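Local coordinates for beta-lactamase (Klebsiella pneumoniae, PDB 6KBY), which probably hydrolyses beta-lactam antibiotics to substituted beta-amino acids as a class C serine enzyme, and is seen here with adenosine monophosphate in its pocket, at residues A[34-39]-A[45-50]; A[342-347]-A[356-361]. One frame throughout, in Å; residues are numbered along the deposited sequence.

Contact 1 (A[34-39]-A[45-50]); sequences GMSVAV and NYIYNY
Strands 34-39 and 45-50 run antiparallel, their axes 4.7 Å apart at 169°, with M35-Y50, V37-Y48 and V39-Y46 as hydrogen-bonded pairs and S36-N49 and A38-I47 as non-hydrogen-bonded ones. They form a beta hairpin at the edge of the central antiparallel sheet of the beta-lactamase fold. Each hydrogen-bonded pair closes a two-bond ring; in the middle one, V37 N reaches Y48 O at 2.8 Å with an N-H...O angle of 168°. In the spaces between these rings, C-H groups meet carbonyls, as where S36 CA lies 3.3 Å from Y48 O.

One face carries M35, V37, V39 and the three tyrosines. The Y50 ring brings CD1 to 3.8 Å from M35 O, so that this carbonyl oxygen lies at the ring edge, in its plane. Helix 11-30 packs over the tyrosines and takes up two of their hydroxyls, Y48 OH on E12 and Y50 OH on D20.

The other face, where helix 234-244 packs, has an apolar pair and a polar one. I47 has CG1 beside its backbone N and turns again at chi2 (-74°), which brings CD1 to 3.5 Å from A38 CB. S36 OG donates to N49 OD1 at 2.7 Å, almost in line with the amide C=O, and is also hydrogen-bonded to S234 OG.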
ATOM      1  N   GLY A  34      10.924  -9.163 -14.448  1.00  7.68           N
ATOM      2  CA  GLY A  34      11.362  -7.779 -14.373  1.00  8.02           C
ATOM      3  C   GLY A  34      11.127  -7.186 -13.003  1.00  7.17           C
ATOM      4  O   GLY A  34      10.149  -7.514 -12.322  1.00  7.38           O
ATOM      5  N   MET A  35      12.035  -6.298 -12.599  1.00  7.23           N
ATOM      6  CA  MET A  35      11.880  -5.575 -11.346  1.00  6.95           C
ATOM      7  C   MET A  35      12.377  -4.152 -11.499  1.00  7.05           C
ATOM      8  O   MET A  35      13.222  -3.851 -12.345  1.00  7.51           O
ATOM      9  CB  MET A  35      12.652  -6.215 -10.186  1.00  7.52           C
ATOM     10  CG  MET A  35      12.094  -7.546  -9.748  1.00  7.10           C
ATOM     11  SD  MET A  35      12.761  -8.200  -8.207  1.00  8.00           S
ATOM     12  CE  MET A  35      12.107  -7.051  -6.996  1.00  8.76           C
ATOM     13  N   SER A  36      11.862  -3.281 -10.640  1.00  6.73           N
ATOM     14  CA  SER A  36      12.491  -1.998 -10.392  1.00  7.18           C
ATOM     15  C   SER A  36      12.574  -1.809  -8.888  1.00  6.71           C
ATOM     16  O   SER A  36      11.608  -2.091  -8.164  1.00  7.37           O
ATOM     17  CB  SER A  36      11.737  -0.843 -11.049  1.00  8.11           C
ATOM     18  OG  SER A  36      12.421   0.374 -10.827  1.00  8.14           O
ATOM     19  N   VAL A  37      13.733  -1.354  -8.429  1.00  6.88           N
ATOM     20  CA  VAL A  37      13.962  -1.070  -7.023  1.00  8.25           C
ATOM     21  C   VAL A  37      14.382   0.382  -6.912  1.00  6.86           C
ATOM     22  O   VAL A  37      15.327   0.810  -7.585  1.00  8.29           O
ATOM     23  CB  VAL A  37      15.042  -1.997  -6.439  1.00  8.13           C
ATOM     24  CG1 VAL A  37      15.309  -1.650  -4.980  1.00  9.48           C
ATOM     25  CG2 VAL A  37      14.628  -3.448  -6.597  1.00  9.26           C
ATOM     26  N   ALA A  38      13.689   1.135  -6.065  1.00  6.80           N
ATOM     27  CA  ALA A  38      13.986   2.538  -5.834  1.00  7.29           C
ATOM     28  C   ALA A  38      14.353   2.703  -4.370  1.00  6.90           C
ATOM     29  O   ALA A  38      13.641   2.200  -3.490  1.00  7.51           O
ATOM     30  CB  ALA A  38      12.768   3.399  -6.171  1.00  8.73           C
ATOM     31  N   VAL A  39      15.457   3.405  -4.116  1.00  7.37           N
ATOM     32  CA  VAL A  39      15.963   3.644  -2.769  1.00  7.89           C
ATOM     33  C   VAL A  39      16.164   5.141  -2.585  1.00  7.40           C
ATOM     34  O   VAL A  39      16.679   5.820  -3.482  1.00  8.01           O
ATOM     35  CB  VAL A  39      17.305   2.906  -2.547  1.00  8.81           C
ATOM     36  CG1 VAL A  39      17.917   3.252  -1.202  1.00  9.79           C
ATOM     37  CG2 VAL A  39      17.116   1.401  -2.680  1.00 10.82           C
ATOM     38  N   ASN A  45      18.094   9.919  -4.501  1.00  9.17           N
ATOM     39  CA  ASN A  45      17.195   8.899  -5.016  1.00  9.35           C
ATOM     40  C   ASN A  45      17.916   8.052  -6.051  1.00 10.36           C
ATOM     41  O   ASN A  45      18.597   8.586  -6.936  1.00 12.36           O
ATOM     42  CB  ASN A  45      15.956   9.546  -5.633  1.00 12.25           C
ATOM     43  CG  ASN A  45      15.113  10.265  -4.599  1.00 11.55           C
ATOM     44  OD1 ASN A  45      15.113   9.907  -3.420  1.00 12.76           O
ATOM     45  ND2 ASN A  45      14.388  11.281  -5.035  1.00 16.40           N
ATOM     46  N   TYR A  46      17.760   6.737  -5.938  1.00  8.38           N
ATOM     47  CA  TYR A  46      18.430   5.788  -6.811  1.00  9.36           C
ATOM     48  C   TYR A  46      17.388   4.827  -7.352  1.00  9.21           C
ATOM     49  O   TYR A  46      16.589   4.283  -6.583  1.00 10.63           O
ATOM     50  CB  TYR A  46      19.472   5.014  -6.012  1.00 11.70           C
ATOM     51  CG  TYR A  46      20.419   5.907  -5.252  1.00 10.49           C
ATOM     52  CD1 TYR A  46      21.460   6.553  -5.902  1.00 13.97           C
ATOM     53  CD2 TYR A  46      20.283   6.109  -3.885  1.00 12.37           C
ATOM     54  CE1 TYR A  46      22.337   7.377  -5.215  1.00 15.07           C
ATOM     55  CE2 TYR A  46      21.160   6.935  -3.187  1.00 13.60           C
ATOM     56  CZ  TYR A  46      22.186   7.565  -3.864  1.00 10.86           C
ATOM     57  OH  TYR A  46      23.079   8.385  -3.208  1.00 12.90           O
ATOM     58  N   ILE A  47      17.380   4.628  -8.664  1.00  8.77           N
ATOM     59  CA  ILE A  47      16.419   3.750  -9.324  1.00  9.14           C
ATOM     60  C   ILE A  47      17.205   2.699 -10.086  1.00  7.99           C
ATOM     61  O   ILE A  47      18.052   3.046 -10.917  1.00  9.50           O
ATOM     62  CB  ILE A  47      15.533   4.526 -10.316  1.00 11.67           C
ATOM     63  CG1 ILE A  47      14.958   5.804  -9.696  1.00 15.64           C
ATOM     64  CG2 ILE A  47      14.452   3.603 -10.886  1.00 13.17           C
ATOM     65  CD1 ILE A  47      13.852   5.576  -8.722  1.00 16.22           C
ATOM     66  N   TYR A  48      16.907   1.427  -9.836  1.00  8.47           N
ATOM     67  CA  TYR A  48      17.587   0.313 -10.489  1.00  8.89           C
ATOM     68  C   TYR A  48      16.548  -0.549 -11.191  1.00  7.61           C
ATOM     69  O   TYR A  48      15.590  -1.010 -10.561  1.00  8.72           O
ATOM     70  CB  TYR A  48      18.377  -0.503  -9.464  1.00 10.28           C
ATOM     71  CG  TYR A  48      19.369   0.355  -8.710  1.00 11.24           C
ATOM     72  CD1 TYR A  48      20.488   0.865  -9.351  1.00 14.13           C
ATOM     73  CD2 TYR A  48      19.178   0.685  -7.374  1.00 13.57           C
ATOM     74  CE1 TYR A  48      21.397   1.668  -8.684  1.00 15.30           C
ATOM     75  CE2 TYR A  48      20.090   1.492  -6.694  1.00 12.00           C
ATOM     76  CZ  TYR A  48      21.192   1.973  -7.360  1.00 12.94           C
ATOM     77  OH  TYR A  48      22.104   2.772  -6.700  1.00 14.28           O
ATOM     78  N   ASN A  49      16.731  -0.759 -12.492  1.00  8.30           N
ATOM     79  CA  ASN A  49      15.801  -1.524 -13.308  1.00  8.78           C
ATOM     80  C   ASN A  49      16.458  -2.811 -13.778  1.00  7.22           C
ATOM     81  O   ASN A  49      17.647  -2.823 -14.124  1.00  9.05           O
ATOM     82  CB  ASN A  49      15.356  -0.702 -14.511  1.00  9.30           C
ATOM     83  CG  ASN A  49      14.650   0.566 -14.098  1.00  9.00           C
ATOM     84  OD1 ASN A  49      13.844   0.563 -13.164  1.00  9.10           O
ATOM     85  ND2 ASN A  49      14.967   1.666 -14.768  1.00 11.38           N
ATOM     86  N   TYR A  50      15.675  -3.887 -13.804  1.00  8.13           N
ATOM     87  CA  TYR A  50      16.200  -5.212 -14.110  1.00  8.26           C
ATOM     88  C   TYR A  50      15.241  -5.944 -15.031  1.00  8.17           C
ATOM     89  O   TYR A  50      14.036  -5.979 -14.772  1.00  8.44           O
ATOM     90  CB  TYR A  50      16.329  -6.046 -12.833  1.00  8.96           C
ATOM     91  CG  TYR A  50      17.208  -5.430 -11.774  1.00  8.52           C
ATOM     92  CD1 TYR A  50      16.688  -4.532 -10.849  1.00  8.57           C
ATOM     93  CD2 TYR A  50      18.555  -5.758 -11.691  1.00  9.62           C
ATOM     94  CE1 TYR A  50      17.487  -3.970  -9.870  1.00  8.94           C
ATOM     95  CE2 TYR A  50      19.363  -5.199 -10.718  1.00 10.15           C
ATOM     96  CZ  TYR A  50      18.825  -4.301  -9.817  1.00  9.35           C
ATOM     97  OH  TYR A  50      19.611  -3.733  -8.837  1.00 11.23           O
TER

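Contact 2 (A[342-347]-A[356-361]); sequences IVMLAN and VTVAYK
I342 and M344 meet V358 and A359 without a ring, amide or carboxylate on either side, so no flat face or edge takes part in the contact; the closest approaches are between methyl groups and a thioether. The flat groups close by lie outside the two segments: Y331 of strand 328-335, against which A359 packs, and Y350, against which M344 packs. M344 reaches furthest: its CG stands beside the backbone N and the chain bends at the thioether (chi3 57°), which lays SD against A359 and turns CE along to V358. SD is 3.8 Å from A359 CB, and CE is 3.6 Å from V358 CG1, the two side chains meeting at a slant. This is helix-on-sheet packing, in which the C-terminal helix 352-364 covers one face of the central antiparallel sheet through strand 340-346; the axes of strand 342-346 and helix 356-361 come within 9.7 Å at a crossing angle of 145°, and 168 Å² is buried between the segments. The small A359 methyl is touched by two side chains from alternate positions of one strand, both directed toward the helix. I342 contributes the branch methyl CG2, which stands between the backbone N and the carbonyl carbon and lies 4.0 Å from A359 CB.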
ATOM      1  N   ILE A 342      12.512   2.345   0.629  1.00  6.41           N
ATOM      2  CA  ILE A 342      12.700   1.454  -0.501  1.00  6.67           C
ATOM      3  C   ILE A 342      11.348   1.085  -1.093  1.00  5.90           C
ATOM      4  O   ILE A 342      10.361   0.888  -0.371  1.00  6.86           O
ATOM      5  CB  ILE A 342      13.517   0.203  -0.116  1.00  7.87           C
ATOM      6  CG1 ILE A 342      13.810  -0.658  -1.345  1.00  7.24           C
ATOM      7  CG2 ILE A 342      12.825  -0.606   0.971  1.00  9.09           C
ATOM      8  CD1 ILE A 342      14.797  -1.766  -1.067  1.00  9.11           C
ATOM      9  N   VAL A 343      11.319   1.004  -2.422  1.00  6.19           N
ATOM     10  CA  VAL A 343      10.206   0.475  -3.195  1.00  6.89           C
ATOM     11  C   VAL A 343      10.756  -0.686  -4.016  1.00  6.23           C
ATOM     12  O   VAL A 343      11.753  -0.519  -4.727  1.00  6.87           O
ATOM     13  CB  VAL A 343       9.645   1.550  -4.144  1.00  7.25           C
ATOM     14  CG1 VAL A 343       8.466   1.007  -4.936  1.00  8.65           C
ATOM     15  CG2 VAL A 343       9.271   2.814  -3.385  1.00  8.12           C
ATOM     16  N   MET A 344      10.116  -1.853  -3.934  1.00  6.23           N
ATOM     17  CA  MET A 344      10.508  -3.005  -4.738  1.00  6.86           C
ATOM     18  C   MET A 344       9.298  -3.454  -5.537  1.00  6.52           C
ATOM     19  O   MET A 344       8.304  -3.889  -4.948  1.00  6.77           O
ATOM     20  CB  MET A 344      10.984  -4.150  -3.846  1.00  6.88           C
ATOM     21  CG  MET A 344      12.250  -3.853  -3.072  1.00  8.15           C
ATOM     22  SD  MET A 344      12.521  -4.985  -1.693  1.00  9.21           S
ATOM     23  CE  MET A 344      12.526  -6.576  -2.521  1.00 10.30           C
ATOM     24  N   LEU A 345       9.388  -3.367  -6.864  1.00  6.32           N
ATOM     25  CA  LEU A 345       8.304  -3.763  -7.750  1.00  6.55           C
ATOM     26  C   LEU A 345       8.754  -4.919  -8.629  1.00  6.49           C
ATOM     27  O   LEU A 345       9.865  -4.902  -9.170  1.00  7.31           O
ATOM     28  CB  LEU A 345       7.876  -2.603  -8.646  1.00  6.74           C
ATOM     29  CG  LEU A 345       7.546  -1.299  -7.921  1.00  7.08           C
ATOM     30  CD1 LEU A 345       7.072  -0.254  -8.909  1.00  8.49           C
ATOM     31  CD2 LEU A 345       6.512  -1.526  -6.831  1.00  7.66           C
ATOM     32  N   ALA A 346       7.883  -5.912  -8.786  1.00  6.89           N
ATOM     33  CA  ALA A 346       8.156  -7.082  -9.608  1.00  7.19           C
ATOM     34  C   ALA A 346       6.901  -7.459 -10.378  1.00  6.46           C
ATOM     35  O   ALA A 346       5.780  -7.301  -9.880  1.00  7.26           O
ATOM     36  CB  ALA A 346       8.557  -8.287  -8.754  1.00  7.94           C
ATOM     37  N   ASN A 347       7.097  -8.001 -11.583  1.00  7.32           N
ATOM     38  CA  ASN A 347       5.998  -8.547 -12.377  1.00  8.20           C
ATOM     39  C   ASN A 347       5.875 -10.065 -12.250  1.00  8.00           C
ATOM     40  O   ASN A 347       5.535 -10.782 -13.207  1.00  9.15           O
ATOM     41  CB  ASN A 347       6.034  -8.074 -13.829  1.00  8.79           C
ATOM     42  CG  ASN A 347       7.262  -8.535 -14.574  1.00  8.28           C
ATOM     43  OD1 ASN A 347       8.190  -9.087 -13.980  1.00  8.58           O
ATOM     44  ND2 ASN A 347       7.288  -8.285 -15.886  1.00  8.78           N
ATOM     45  N   VAL A 356      10.481  -8.830   2.136  1.00  7.44           N
ATOM     46  CA  VAL A 356      10.824  -8.189   3.397  1.00  8.27           C
ATOM     47  C   VAL A 356      12.296  -8.395   3.727  1.00  7.55           C
ATOM     48  O   VAL A 356      12.984  -7.472   4.179  1.00  8.15           O
ATOM     49  CB  VAL A 356       9.908  -8.758   4.492  1.00  9.62           C
ATOM     50  CG1 VAL A 356      10.405  -8.347   5.859  1.00 11.56           C
ATOM     51  CG2 VAL A 356       8.459  -8.336   4.249  1.00  9.34           C
ATOM     52  N   THR A 357      12.798  -9.610   3.509  1.00  7.98           N
ATOM     53  CA  THR A 357      14.191  -9.908   3.829  1.00  8.11           C
ATOM     54  C   THR A 357      15.144  -9.078   2.971  1.00  7.66           C
ATOM     55  O   THR A 357      16.121  -8.504   3.470  1.00  8.20           O
ATOM     56  CB  THR A 357      14.448 -11.408   3.658  1.00  8.89           C
ATOM     57  OG1 THR A 357      13.638 -12.143   4.585  1.00 10.15           O
ATOM     58  CG2 THR A 357      15.919 -11.732   3.901  1.00 12.06           C
ATOM     59  N   VAL A 358      14.878  -9.011   1.666  1.00  7.72           N
ATOM     60  CA  VAL A 358      15.719  -8.212   0.780  1.00  8.06           C
ATOM     61  C   VAL A 358      15.689  -6.742   1.186  1.00  7.54           C
ATOM     62  O   VAL A 358      16.731  -6.083   1.276  1.00  7.55           O
ATOM     63  CB  VAL A 358      15.306  -8.428  -0.686  1.00  8.43           C
ATOM     64  CG1 VAL A 358      15.957  -7.395  -1.584  1.00  9.51           C
ATOM     65  CG2 VAL A 358      15.682  -9.835  -1.136  1.00  9.30           C
ATOM     66  N   ALA A 359      14.492  -6.214   1.461  1.00  7.60           N
ATOM     67  CA  ALA A 359      14.385  -4.818   1.874  1.00  7.49           C
ATOM     68  C   ALA A 359      15.146  -4.563   3.171  1.00  7.69           C
ATOM     69  O   ALA A 359      15.815  -3.533   3.321  1.00  7.71           O
ATOM     70  CB  ALA A 359      12.915  -4.439   2.039  1.00  8.76           C
ATOM     71  N   TYR A 360      15.026  -5.478   4.133  1.00  7.99           N
ATOM     72  CA  TYR A 360      15.735  -5.333   5.398  1.00  8.06           C
ATOM     73  C   TYR A 360      17.243  -5.299   5.176  1.00  7.84           C
ATOM     74  O   TYR A 360      17.947  -4.459   5.751  1.00  8.02           O
ATOM     75  CB  TYR A 360      15.333  -6.484   6.325  1.00  8.46           C
ATOM     76  CG  TYR A 360      16.067  -6.487   7.642  1.00  9.87           C
ATOM     77  CD1 TYR A 360      15.640  -5.704   8.705  1.00 14.05           C
ATOM     78  CD2 TYR A 360      17.189  -7.276   7.826  1.00 11.96           C
ATOM     79  CE1 TYR A 360      16.323  -5.710   9.920  1.00 16.53           C
ATOM     80  CE2 TYR A 360      17.873  -7.287   9.024  1.00 18.47           C
ATOM     81  CZ  TYR A 360      17.438  -6.507  10.063  1.00 19.08           C
ATOM     82  OH  TYR A 360      18.131  -6.528  11.255  1.00 24.19           O
ATOM     83  N   LYS A 361      17.756  -6.201   4.335  1.00  7.49           N
ATOM     84  CA  LYS A 361      19.188  -6.211   4.062  1.00  8.46           C
ATOM     85  C   LYS A 361      19.628  -4.921   3.386  1.00  7.95           C
ATOM     86  O   LYS A 361      20.689  -4.374   3.711  1.00  8.81           O
ATOM     87  CB  LYS A 361      19.544  -7.422   3.210  1.00  8.74           C
ATOM     88  CG  LYS A 361      19.433  -8.739   3.955  1.00  9.82           C
ATOM     89  CD  LYS A 361      19.636  -9.891   2.991  1.00 11.28           C
ATOM     90  CE  LYS A 361      19.622 -11.236   3.685  1.00 14.12           C
ATOM     91  NZ  LYS A 361      19.655 -12.348   2.694  1.00 17.55           N
TER

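Contact 1 closes before contact 2 opens along the chain, yet their centres lie 10 Å apart because strands 34-41 and 340-346 are neighbours in one antiparallel sheet, in the order 44-50, 34-41, 340-346. The N-terminal hairpin is thereby stitched to the C-terminal strand: V343 N is hydrogen-bonded to A38 O and G34 N to N347 OD1, each at 2.8 Å. Helices 11-30 and 352-364 cover the face with M35, V37, I342 and M344; helix 234-244 covers the reverse. Contact 1 pairs two strands and contact 2 packs a helix on the sheet; both lie away from the AMP site, the side chains of M35 and M344 being about 12 and 11 Å from that of AMP-binding S324.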